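Local atomic coordinates of probable polysaccharide deacetylase pdaA (Bacillus subtilis, PDB entry 1NY1), a protein that removes the acetyl group from N-acetylmuramic acid in peptidoglycan, leading to muramic delta-lactam in the spore cortex, and is required for germination. Residues T44-F49 and G193-L198; T40-I45 and T222-D227; L137-P142 and Y159-W164. All blocks are in the same frame, centred on the assembly; numbering follows the deposited sequence.

Contact 1. Residues T44-F49 and G193-L198; sequences TIYLTF and GAIYLL
Tyr46 and Ile195 face each other in a parallel pairing of strands 44-49 and 194-198, whose segment axes approach to 4.7 Å, 26° apart, in the distorted (beta/alpha) barrel of the NodB-type polysaccharide deacetylases. The ladder is hydrogen-bonded alternately from each strand: Tyr46 N gives to Ala194 O, Tyr196 N to Tyr46 O at 2.9 Å with an N-H...O angle of 155°, and Leu198 N to Thr48 O. Before it, the loop residue Gly193 sends its N to Thr44 O.

On the face bearing Ile45, Leu47 and Phe49, the CG2 branch of Ile45 sits over one face of the Tyr196 ring, 4.1 Å from its centroid, offset toward the rim: a CH-pi contact. This branch is anti to the backbone N, while CD1 comes near the phenol oxygen, which is itself bonded to Met186 O. Farther along, Leu47 CD2 packs on Tyr196 CB, and Phe49 lies alongside Leu198, with Phe49 CE2 3.8 Å from Leu198 CD1. Leu209 of helix 205-219 touches Leu47, Phe49 and Leu198, placing this face beneath the outer helices.

The opposite face, with Tyr46, Thr48, Ile195 and Leu197, turns toward helix 226-234 and, at Leu197, toward Arg140 and Trp164, consistent with the inner side of the barrel. There Thr48 CG2 meets Ile195 CG2 at 3.7 Å. Leu197 is beside Asp50 and His199, the proposed proton acceptor and donor by similarity. Thr48 grips Tyr196 O twice: OG1, set between backbone N and carbonyl carbon (chi1 77°), donates at 2.6 Å to Tyr196 O, which Thr48 N also reaches at 2.9 Å.

Contact 2. Residues T40-I45 and T222-D227; sequences TKEKTI and TFKSID
The parallel strand pair Thr44-Ile45 with Thr222-Phe223 adds strand 222-224 to strand 44-51 on the edge away from strand 194-198, in the same NodB-type barrel and away from its annotated sites. Three backbone bonds define the register: Thr222 N to Lys43 O, Ile45 N to Thr222 O, and Lys224 N to Ile45 O at 3.0 Å. Lys43, the centre of an inverse gamma turn, leads into the strand.

On the face bearing Thr44 and Thr222, Glu42 and Lys224 reach toward each other tip to tip in a salt bridge, with Lys224 NZ 2.9 Å from Glu42 OE1. The ammonium approaches on the syn side, 22° out of the carboxylate plane. The hydroxyl of Thr44 donates to the same oxygen from above that plane and from the same face, OG1 to OE1 being 2.9 Å; two donors therefore grip OE1 and should limit rotation of the carboxylate. Lys224 runs extended beyond CG and crosses Thr44 at about a right angle, its CG 3.7 Å from Thr44 CG2. Its ammonium has a second carboxylate partner, Glu232 of helix 226-234.

On the other face, Ile45 and Phe223 lie side by side, with Ile45 CG2 3.6 Å from Phe223 CE1. Leu216 of helix 205-219 touches both, so this apolar pair belongs to the layer between strands and outer helices. At the more exposed end, a water donates to Lys43 O and accepts from Thr222 OG1, each oxygen lying 3.0 Å from the water.

Contact 3. Residues L137-P142 and Y159-W164; sequences LYLRPP and YQTVFW
Arg140 reaches across to the backbone of Val162 and Phe163 just beyond a short parallel strand pair, 138-139 with 160-161, in the barrel wall of this NodB-type deacetylase. Its NE donates to Val162 O at 3.0 Å, nearly in the guanidinium plane, whereas NH2 meets Phe163 O at 2.8 Å from above the carbonyl plane. The arginine side chain leaves with CG anti to the backbone N and bends at chi3 (-77°), which brings NE and NH2 to the two carbonyls. Trp164 CE3 lies over one guanidinium face, the two planes 76° apart.

These bonds leave NH1 to form a salt bridge with Asp50, the proton acceptor by similarity, and to bond Thr48 OG1, consistent with the two carbonyls acting as second-shell anchors of the probable active site.

Behind the arginine, the strands are pinned by Gln160 N to Leu137 O, Leu139 N to Gln160 O, and Val162 N to Leu139 O, the last at 2.7 Å and 171°. Pro141 CD packs on Thr161 CG2. At the end of the pair away from Arg140, Leu137 crosses Tyr159 at about a right angle, and its CB stands over one face of that ring, 3.6 Å from Tyr159 CD1.

Overall arrangement
From the N terminus, the chain passes through 40-45 into strand 44-49, so contacts 2 and 1 begin on overlapping residues, Thr44 and Ile45. Contact 3 closes first: 137-142 returns to 159-164 after only 16 residues, including helix 148-156. Strand 194-198 then closes contact 1, and 222-227 closes contact 2 last; contact 3 is nested inside the loops closed by both others, which share their first end. Strand 44-51 thus stands between strands 194-198 and 222-224, joining late parts of the chain to an early one. Contact 3 is tied to contact 1 by packing of Leu197 against Trp164, and to contact 2 by Asp227 OD1 to Tyr138 OH.

Contact 1. Residues T44-F49 and G193-L198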
loop_
_atom_site.group_PDB
_atom_site.type_symbol
_atom_site.label_atom_id
_atom_site.label_comp_id
_atom_site.label_asym_id
_atom_site.label_seq_id
_atom_site.Cartn_x
_atom_site.Cartn_y
_atom_site.Cartn_z
ATOM N N THR A 44 0.870 15.218 -6.643
ATOM C CA THR A 44 0.795 14.577 -5.345
ATOM C C THR A 44 1.099 13.093 -5.476
ATOM O O THR A 44 0.750 12.467 -6.475
ATOM C CB THR A 44 -0.614 14.738 -4.746
ATOM O OG1 THR A 44 -0.885 16.130 -4.551
ATOM C CG2 THR A 44 -0.728 14.003 -3.417
ATOM N N ILE A 45 1.761 12.551 -4.462
ATOM C CA ILE A 45 2.110 11.138 -4.405
ATOM C C ILE A 45 1.652 10.607 -3.048
ATOM O O ILE A 45 1.744 11.306 -2.038
ATOM C CB ILE A 45 3.634 10.936 -4.553
ATOM C CG1 ILE A 45 4.058 11.237 -5.997
ATOM C CG2 ILE A 45 4.025 9.511 -4.163
ATOM C CD1 ILE A 45 5.574 11.371 -6.183
ATOM N N TYR A 46 1.141 9.379 -3.041
ATOM C CA TYR A 46 0.664 8.731 -1.818
ATOM C C TYR A 46 1.550 7.510 -1.597
ATOM O O TYR A 46 1.576 6.604 -2.429
ATOM C CB TYR A 46 -0.791 8.269 -1.984
ATOM C CG TYR A 46 -1.702 9.326 -2.565
ATOM C CD1 TYR A 46 -2.411 10.199 -1.739
ATOM C CD2 TYR A 46 -1.804 9.495 -3.947
ATOM C CE1 TYR A 46 -3.194 11.219 -2.278
ATOM C CE2 TYR A 46 -2.579 10.508 -4.497
ATOM C CZ TYR A 46 -3.269 11.368 -3.663
ATOM O OH TYR A 46 -4.009 12.389 -4.207
ATOM N N LEU A 47 2.278 7.481 -0.490
ATOM C CA LEU A 47 3.155 6.348 -0.215
ATOM C C LEU A 47 2.444 5.235 0.548
ATOM O O LEU A 47 1.762 5.495 1.538
ATOM C CB LEU A 47 4.377 6.806 0.592
ATOM C CG LEU A 47 5.302 7.828 -0.084
ATOM C CD1 LEU A 47 6.455 8.176 0.847
ATOM C CD2 LEU A 47 5.832 7.247 -1.390
ATOM N N THR A 48 2.585 4.002 0.070
ATOM C CA THR A 48 2.007 2.849 0.755
ATOM C C THR A 48 3.089 1.775 0.793
ATOM O O THR A 48 3.983 1.735 -0.065
ATOM C CB THR A 48 0.743 2.266 0.049
ATOM O OG1 THR A 48 1.131 1.501 -1.098
ATOM C CG2 THR A 48 -0.209 3.377 -0.374
ATOM N N PHE A 49 3.012 0.918 1.803
ATOM C CA PHE A 49 3.981 -0.152 1.987
ATOM C C PHE A 49 3.273 -1.477 2.268
ATOM O O PHE A 49 2.175 -1.491 2.812
ATOM C CB PHE A 49 4.898 0.162 3.180
ATOM C CG PHE A 49 5.618 1.483 3.081
ATOM C CD1 PHE A 49 4.960 2.681 3.346
ATOM C CD2 PHE A 49 6.969 1.520 2.742
ATOM C CE1 PHE A 49 5.645 3.902 3.275
ATOM C CE2 PHE A 49 7.660 2.728 2.668
ATOM C CZ PHE A 49 6.996 3.920 2.935
ATOM N N GLY A 193 -0.782 11.998 -8.807
ATOM C CA GLY A 193 -1.730 11.051 -8.253
ATOM C C GLY A 193 -1.201 9.643 -8.041
ATOM O O GLY A 193 -1.966 8.744 -7.701
ATOM N N ALA A 194 0.099 9.443 -8.226
ATOM C CA ALA A 194 0.682 8.116 -8.056
ATOM C C ALA A 194 0.534 7.553 -6.656
ATOM O O ALA A 194 0.691 8.263 -5.664
ATOM C CB ALA A 194 2.165 8.141 -8.419
ATOM N N ILE A 195 0.213 6.268 -6.594
ATOM C CA ILE A 195 0.127 5.567 -5.328
ATOM C C ILE A 195 1.277 4.573 -5.444
ATOM O O ILE A 195 1.251 3.667 -6.286
ATOM C CB ILE A 195 -1.213 4.816 -5.153
ATOM C CG1 ILE A 195 -2.370 5.826 -5.095
ATOM C CG2 ILE A 195 -1.170 3.973 -3.874
ATOM C CD1 ILE A 195 -3.749 5.210 -4.854
ATOM N N TYR A 196 2.306 4.785 -4.632
ATOM C CA TYR A 196 3.481 3.924 -4.624
ATOM C C TYR A 196 3.278 2.737 -3.710
ATOM O O TYR A 196 2.704 2.864 -2.628
ATOM C CB TYR A 196 4.718 4.658 -4.104
ATOM C CG TYR A 196 5.394 5.589 -5.073
ATOM C CD1 TYR A 196 6.777 5.778 -5.024
ATOM C CD2 TYR A 196 4.662 6.299 -6.014
ATOM C CE1 TYR A 196 7.414 6.658 -5.894
ATOM C CE2 TYR A 196 5.286 7.179 -6.888
ATOM C CZ TYR A 196 6.656 7.354 -6.826
ATOM O OH TYR A 196 7.268 8.228 -7.697
ATOM N N LEU A 197 3.762 1.585 -4.159
ATOM C CA LEU A 197 3.716 0.365 -3.374
ATOM C C LEU A 197 5.183 0.048 -3.132
ATOM O O LEU A 197 5.920 -0.273 -4.068
ATOM C CB LEU A 197 3.059 -0.778 -4.154
ATOM C CG LEU A 197 2.778 -2.102 -3.429
ATOM C CD1 LEU A 197 2.385 -3.154 -4.453
ATOM C CD2 LEU A 197 3.987 -2.574 -2.666
ATOM N N LEU A 198 5.607 0.148 -1.878
ATOM C CA LEU A 198 6.995 -0.116 -1.520
ATOM C C LEU A 198 7.095 -1.217 -0.475
ATOM O O LEU A 198 6.123 -1.523 0.215
ATOM C CB LEU A 198 7.645 1.147 -0.948
ATOM C CG LEU A 198 7.657 2.403 -1.815
ATOM C CD1 LEU A 198 8.247 3.562 -1.027
ATOM C CD2 LEU A 198 8.463 2.139 -3.076
#

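Contact 2. Residues T40-I45 and T222-D227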
loop_
_atom_site.group_PDB
_atom_site.type_symbol
_atom_site.label_atom_id
_atom_site.label_comp_id
_atom_site.label_asym_id
_atom_site.label_seq_id
_atom_site.Cartn_x
_atom_site.Cartn_y
_atom_site.Cartn_z
ATOM N N THR A 40 -5.017 12.954 -9.876
ATOM C CA THR A 40 -4.062 13.148 -10.964
ATOM C C THR A 40 -4.018 14.580 -11.495
ATOM O O THR A 40 -3.284 14.871 -12.435
ATOM C CB THR A 40 -4.374 12.202 -12.138
ATOM O OG1 THR A 40 -5.664 12.520 -12.675
ATOM C CG2 THR A 40 -4.374 10.749 -11.663
ATOM N N LYS A 41 -4.801 15.469 -10.890
ATOM C CA LYS A 41 -4.846 16.867 -11.316
ATOM C C LYS A 41 -3.877 17.761 -10.540
ATOM O O LYS A 41 -3.855 18.980 -10.724
ATOM C CB LYS A 41 -6.270 17.408 -11.182
ATOM C CG LYS A 41 -7.296 16.666 -12.024
ATOM C CD LYS A 41 -8.708 17.161 -11.739
ATOM C CE LYS A 41 -9.752 16.311 -12.456
ATOM N NZ LYS A 41 -11.134 16.607 -11.981
ATOM N N GLU A 42 -3.086 17.154 -9.664
ATOM C CA GLU A 42 -2.099 17.888 -8.882
ATOM C C GLU A 42 -0.893 16.980 -8.664
ATOM O O GLU A 42 -1.033 15.753 -8.649
ATOM C CB GLU A 42 -2.691 18.308 -7.538
ATOM C CG GLU A 42 -3.018 17.154 -6.614
ATOM C CD GLU A 42 -3.681 17.612 -5.334
ATOM O OE1 GLU A 42 -3.659 16.846 -4.347
ATOM O OE2 GLU A 42 -4.234 18.736 -5.320
ATOM N N LYS A 43 0.286 17.584 -8.504
ATOM C CA LYS A 43 1.527 16.833 -8.296
ATOM C C LYS A 43 1.603 16.301 -6.871
ATOM O O LYS A 43 2.304 16.846 -6.016
ATOM C CB LYS A 43 2.749 17.716 -8.592
ATOM C CG LYS A 43 2.864 18.120 -10.057
ATOM C CD LYS A 43 4.047 19.052 -10.329
ATOM C CE LYS A 43 5.352 18.295 -10.543
ATOM N NZ LYS A 43 6.437 19.212 -11.013
ATOM N N THR A 44 0.870 15.218 -6.643
ATOM C CA THR A 44 0.795 14.577 -5.345
ATOM C C THR A 44 1.099 13.093 -5.476
ATOM O O THR A 44 0.750 12.467 -6.475
ATOM C CB THR A 44 -0.614 14.738 -4.746
ATOM O OG1 THR A 44 -0.885 16.130 -4.551
ATOM C CG2 THR A 44 -0.728 14.003 -3.417
ATOM N N ILE A 45 1.761 12.551 -4.462
ATOM C CA ILE A 45 2.110 11.138 -4.405
ATOM C C ILE A 45 1.652 10.607 -3.048
ATOM O O ILE A 45 1.744 11.306 -2.038
ATOM C CB ILE A 45 3.634 10.936 -4.553
ATOM C CG1 ILE A 45 4.058 11.237 -5.997
ATOM C CG2 ILE A 45 4.025 9.511 -4.163
ATOM C CD1 ILE A 45 5.574 11.371 -6.183
ATOM N N THR A 222 3.972 16.879 -3.655
ATOM C CA THR A 222 3.505 16.908 -2.272
ATOM C C THR A 222 3.080 15.474 -1.957
ATOM O O THR A 222 2.473 14.812 -2.797
ATOM C CB THR A 222 2.282 17.843 -2.101
ATOM O OG1 THR A 222 2.700 19.208 -2.235
ATOM C CG2 THR A 222 1.636 17.646 -0.733
ATOM N N PHE A 223 3.410 15.002 -0.759
ATOM C CA PHE A 223 3.058 13.647 -0.335
ATOM C C PHE A 223 1.865 13.665 0.609
ATOM O O PHE A 223 1.892 14.339 1.638
ATOM C CB PHE A 223 4.249 12.988 0.367
ATOM C CG PHE A 223 5.393 12.682 -0.551
ATOM C CD1 PHE A 223 5.454 11.462 -1.224
ATOM C CD2 PHE A 223 6.389 13.628 -0.782
ATOM C CE1 PHE A 223 6.492 11.191 -2.112
ATOM C CE2 PHE A 223 7.429 13.366 -1.669
ATOM C CZ PHE A 223 7.482 12.144 -2.339
ATOM N N LYS A 224 0.817 12.931 0.254
ATOM C CA LYS A 224 -0.380 12.863 1.085
ATOM C C LYS A 224 -0.668 11.408 1.447
ATOM O O LYS A 224 -0.087 10.494 0.868
ATOM C CB LYS A 224 -1.575 13.474 0.347
ATOM C CG LYS A 224 -1.429 14.968 0.071
ATOM C CD LYS A 224 -2.675 15.530 -0.599
ATOM C CE LYS A 224 -2.550 17.033 -0.845
ATOM N NZ LYS A 224 -3.737 17.575 -1.561
ATOM N N SER A 225 -1.566 11.199 2.403
ATOM C CA SER A 225 -1.904 9.852 2.846
ATOM C C SER A 225 -3.146 9.317 2.155
ATOM O O SER A 225 -3.855 10.052 1.473
ATOM C CB SER A 225 -2.147 9.851 4.353
ATOM O OG SER A 225 -3.380 10.502 4.633
ATOM N N ILE A 226 -3.410 8.028 2.352
ATOM C CA ILE A 226 -4.582 7.406 1.763
ATOM C C ILE A 226 -5.825 8.051 2.376
ATOM O O ILE A 226 -6.829 8.256 1.691
ATOM C CB ILE A 226 -4.589 5.881 2.019
ATOM C CG1 ILE A 226 -3.363 5.235 1.352
ATOM C CG2 ILE A 226 -5.897 5.267 1.519
ATOM C CD1 ILE A 226 -3.281 5.424 -0.159
ATOM N N ASP A 227 -5.763 8.372 3.666
ATOM C CA ASP A 227 -6.897 9.025 4.311
ATOM C C ASP A 227 -7.134 10.383 3.653
ATOM O O ASP A 227 -8.280 10.766 3.421
ATOM C CB ASP A 227 -6.659 9.218 5.818
ATOM C CG ASP A 227 -7.097 8.017 6.647
ATOM O OD1 ASP A 227 -7.892 7.194 6.150
ATOM O OD2 ASP A 227 -6.656 7.906 7.812
HETATM O O HOH W 1 2.325 19.773 -5.171
#

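Contact 3. Residues L137-P142 and Y159-W164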
loop_
_atom_site.group_PDB
_atom_site.type_symbol
_atom_site.label_atom_id
_atom_site.label_comp_id
_atom_site.label_asym_id
_atom_site.label_seq_id
_atom_site.Cartn_x
_atom_site.Cartn_y
_atom_site.Cartn_z
ATOM N N LEU A 137 -10.905 1.280 7.374
ATOM C CA LEU A 137 -10.709 -0.030 6.752
ATOM C C LEU A 137 -10.139 -0.006 5.337
ATOM O O LEU A 137 -10.851 0.301 4.384
ATOM C CB LEU A 137 -12.044 -0.786 6.719
ATOM C CG LEU A 137 -12.774 -1.009 8.047
ATOM C CD1 LEU A 137 -14.051 -1.825 7.826
ATOM C CD2 LEU A 137 -11.849 -1.722 8.990
ATOM N N TYR A 138 -8.862 -0.351 5.208
ATOM C CA TYR A 138 -8.197 -0.398 3.910
ATOM C C TYR A 138 -7.654 -1.790 3.691
ATOM O O TYR A 138 -7.125 -2.409 4.611
ATOM C CB TYR A 138 -7.038 0.588 3.858
ATOM C CG TYR A 138 -7.490 2.014 3.921
ATOM C CD1 TYR A 138 -8.353 2.526 2.952
ATOM C CD2 TYR A 138 -7.089 2.845 4.963
ATOM C CE1 TYR A 138 -8.809 3.834 3.023
ATOM C CE2 TYR A 138 -7.537 4.156 5.039
ATOM C CZ TYR A 138 -8.399 4.642 4.067
ATOM O OH TYR A 138 -8.863 5.934 4.139
ATOM N N LEU A 139 -7.771 -2.278 2.465
ATOM C CA LEU A 139 -7.292 -3.605 2.153
ATOM C C LEU A 139 -6.481 -3.666 0.881
ATOM O O LEU A 139 -6.743 -2.948 -0.083
ATOM C CB LEU A 139 -8.473 -4.567 2.018
ATOM C CG LEU A 139 -8.158 -5.935 1.401
ATOM C CD1 LEU A 139 -7.208 -6.701 2.309
ATOM C CD2 LEU A 139 -9.446 -6.714 1.191
ATOM N N ARG A 140 -5.478 -4.529 0.895
ATOM C CA ARG A 140 -4.672 -4.758 -0.283
ATOM C C ARG A 140 -4.660 -6.271 -0.411
ATOM O O ARG A 140 -4.132 -6.974 0.451
ATOM C CB ARG A 140 -3.259 -4.217 -0.118
ATOM C CG ARG A 140 -2.432 -4.452 -1.368
ATOM C CD ARG A 140 -1.254 -3.519 -1.442
ATOM N NE ARG A 140 -1.632 -2.171 -1.853
ATOM C CZ ARG A 140 -0.862 -1.107 -1.647
ATOM N NH1 ARG A 140 0.305 -1.255 -1.032
ATOM N NH2 ARG A 140 -1.244 0.088 -2.073
ATOM N N PRO A 141 -5.284 -6.797 -1.473
ATOM C CA PRO A 141 -5.330 -8.245 -1.678
ATOM C C PRO A 141 -3.958 -8.910 -1.696
ATOM O O PRO A 141 -3.030 -8.431 -2.351
ATOM C CB PRO A 141 -6.050 -8.375 -3.014
ATOM C CG PRO A 141 -7.002 -7.227 -2.980
ATOM C CD PRO A 141 -6.127 -6.102 -2.461
ATOM N N PRO A 142 -3.810 -10.022 -0.968
ATOM C CA PRO A 142 -2.519 -10.714 -0.948
ATOM C C PRO A 142 -2.042 -11.017 -2.373
ATOM O O PRO A 142 -2.796 -11.551 -3.187
ATOM C CB PRO A 142 -2.827 -11.982 -0.159
ATOM C CG PRO A 142 -3.872 -11.522 0.813
ATOM C CD PRO A 142 -4.772 -10.668 -0.056
ATOM N N TYR A 159 -14.615 -2.641 3.725
ATOM C CA TYR A 159 -13.244 -2.414 3.292
ATOM C C TYR A 159 -13.101 -1.699 1.964
ATOM O O TYR A 159 -13.838 -1.948 1.007
ATOM C CB TYR A 159 -12.481 -3.739 3.225
ATOM C CG TYR A 159 -11.996 -4.222 4.565
ATOM C CD1 TYR A 159 -10.800 -3.742 5.106
ATOM C CD2 TYR A 159 -12.740 -5.137 5.310
ATOM C CE1 TYR A 159 -10.357 -4.163 6.355
ATOM C CE2 TYR A 159 -12.304 -5.561 6.566
ATOM C CZ TYR A 159 -11.117 -5.072 7.081
ATOM O OH TYR A 159 -10.683 -5.483 8.324
ATOM N N GLN A 160 -12.133 -0.797 1.933
ATOM C CA GLN A 160 -11.812 -0.038 0.744
ATOM C C GLN A 160 -10.567 -0.738 0.209
ATOM O O GLN A 160 -9.561 -0.824 0.911
ATOM C CB GLN A 160 -11.469 1.399 1.126
ATOM C CG GLN A 160 -11.403 2.335 -0.045
ATOM C CD GLN A 160 -12.776 2.705 -0.551
ATOM O OE1 GLN A 160 -12.929 3.146 -1.684
ATOM N NE2 GLN A 160 -13.787 2.539 0.298
ATOM N N THR A 161 -10.633 -1.261 -1.010
ATOM C CA THR A 161 -9.479 -1.945 -1.578
ATOM C C THR A 161 -8.562 -0.942 -2.262
ATOM O O THR A 161 -8.996 -0.165 -3.112
ATOM C CB THR A 161 -9.917 -3.044 -2.569
ATOM O OG1 THR A 161 -10.608 -4.071 -1.848
ATOM C CG2 THR A 161 -8.708 -3.660 -3.272
ATOM N N VAL A 162 -7.289 -0.966 -1.877
ATOM C CA VAL A 162 -6.299 -0.041 -2.409
ATOM C C VAL A 162 -5.230 -0.753 -3.233
ATOM O O VAL A 162 -4.494 -1.595 -2.715
ATOM C CB VAL A 162 -5.603 0.721 -1.251
ATOM C CG1 VAL A 162 -4.641 1.756 -1.802
ATOM C CG2 VAL A 162 -6.646 1.372 -0.349
ATOM N N PHE A 163 -5.157 -0.426 -4.520
ATOM C CA PHE A 163 -4.148 -1.021 -5.385
ATOM C C PHE A 163 -2.971 -0.060 -5.479
ATOM O O PHE A 163 -2.645 0.610 -4.499
ATOM C CB PHE A 163 -4.742 -1.321 -6.763
ATOM C CG PHE A 163 -5.739 -2.443 -6.745
ATOM C CD1 PHE A 163 -5.331 -3.737 -6.455
ATOM C CD2 PHE A 163 -7.087 -2.200 -6.967
ATOM C CE1 PHE A 163 -6.254 -4.781 -6.384
ATOM C CE2 PHE A 163 -8.019 -3.234 -6.897
ATOM C CZ PHE A 163 -7.600 -4.523 -6.605
ATOM N N TRP A 164 -2.325 0.019 -6.638
ATOM C CA TRP A 164 -1.185 0.915 -6.773
ATOM C C TRP A 164 -0.913 1.276 -8.220
ATOM O O TRP A 164 -1.446 0.648 -9.141
ATOM C CB TRP A 164 0.066 0.282 -6.141
ATOM C CG TRP A 164 0.478 -1.024 -6.757
ATOM C CD1 TRP A 164 1.387 -1.214 -7.760
ATOM C CD2 TRP A 164 -0.046 -2.321 -6.438
ATOM N NE1 TRP A 164 1.460 -2.554 -8.089
ATOM C CE2 TRP A 164 0.590 -3.254 -7.293
ATOM C CE3 TRP A 164 -0.992 -2.786 -5.512
ATOM C CZ2 TRP A 164 0.307 -4.623 -7.251
ATOM C CZ3 TRP A 164 -1.275 -4.150 -5.469
ATOM C CH2 TRP A 164 -0.626 -5.052 -6.337
#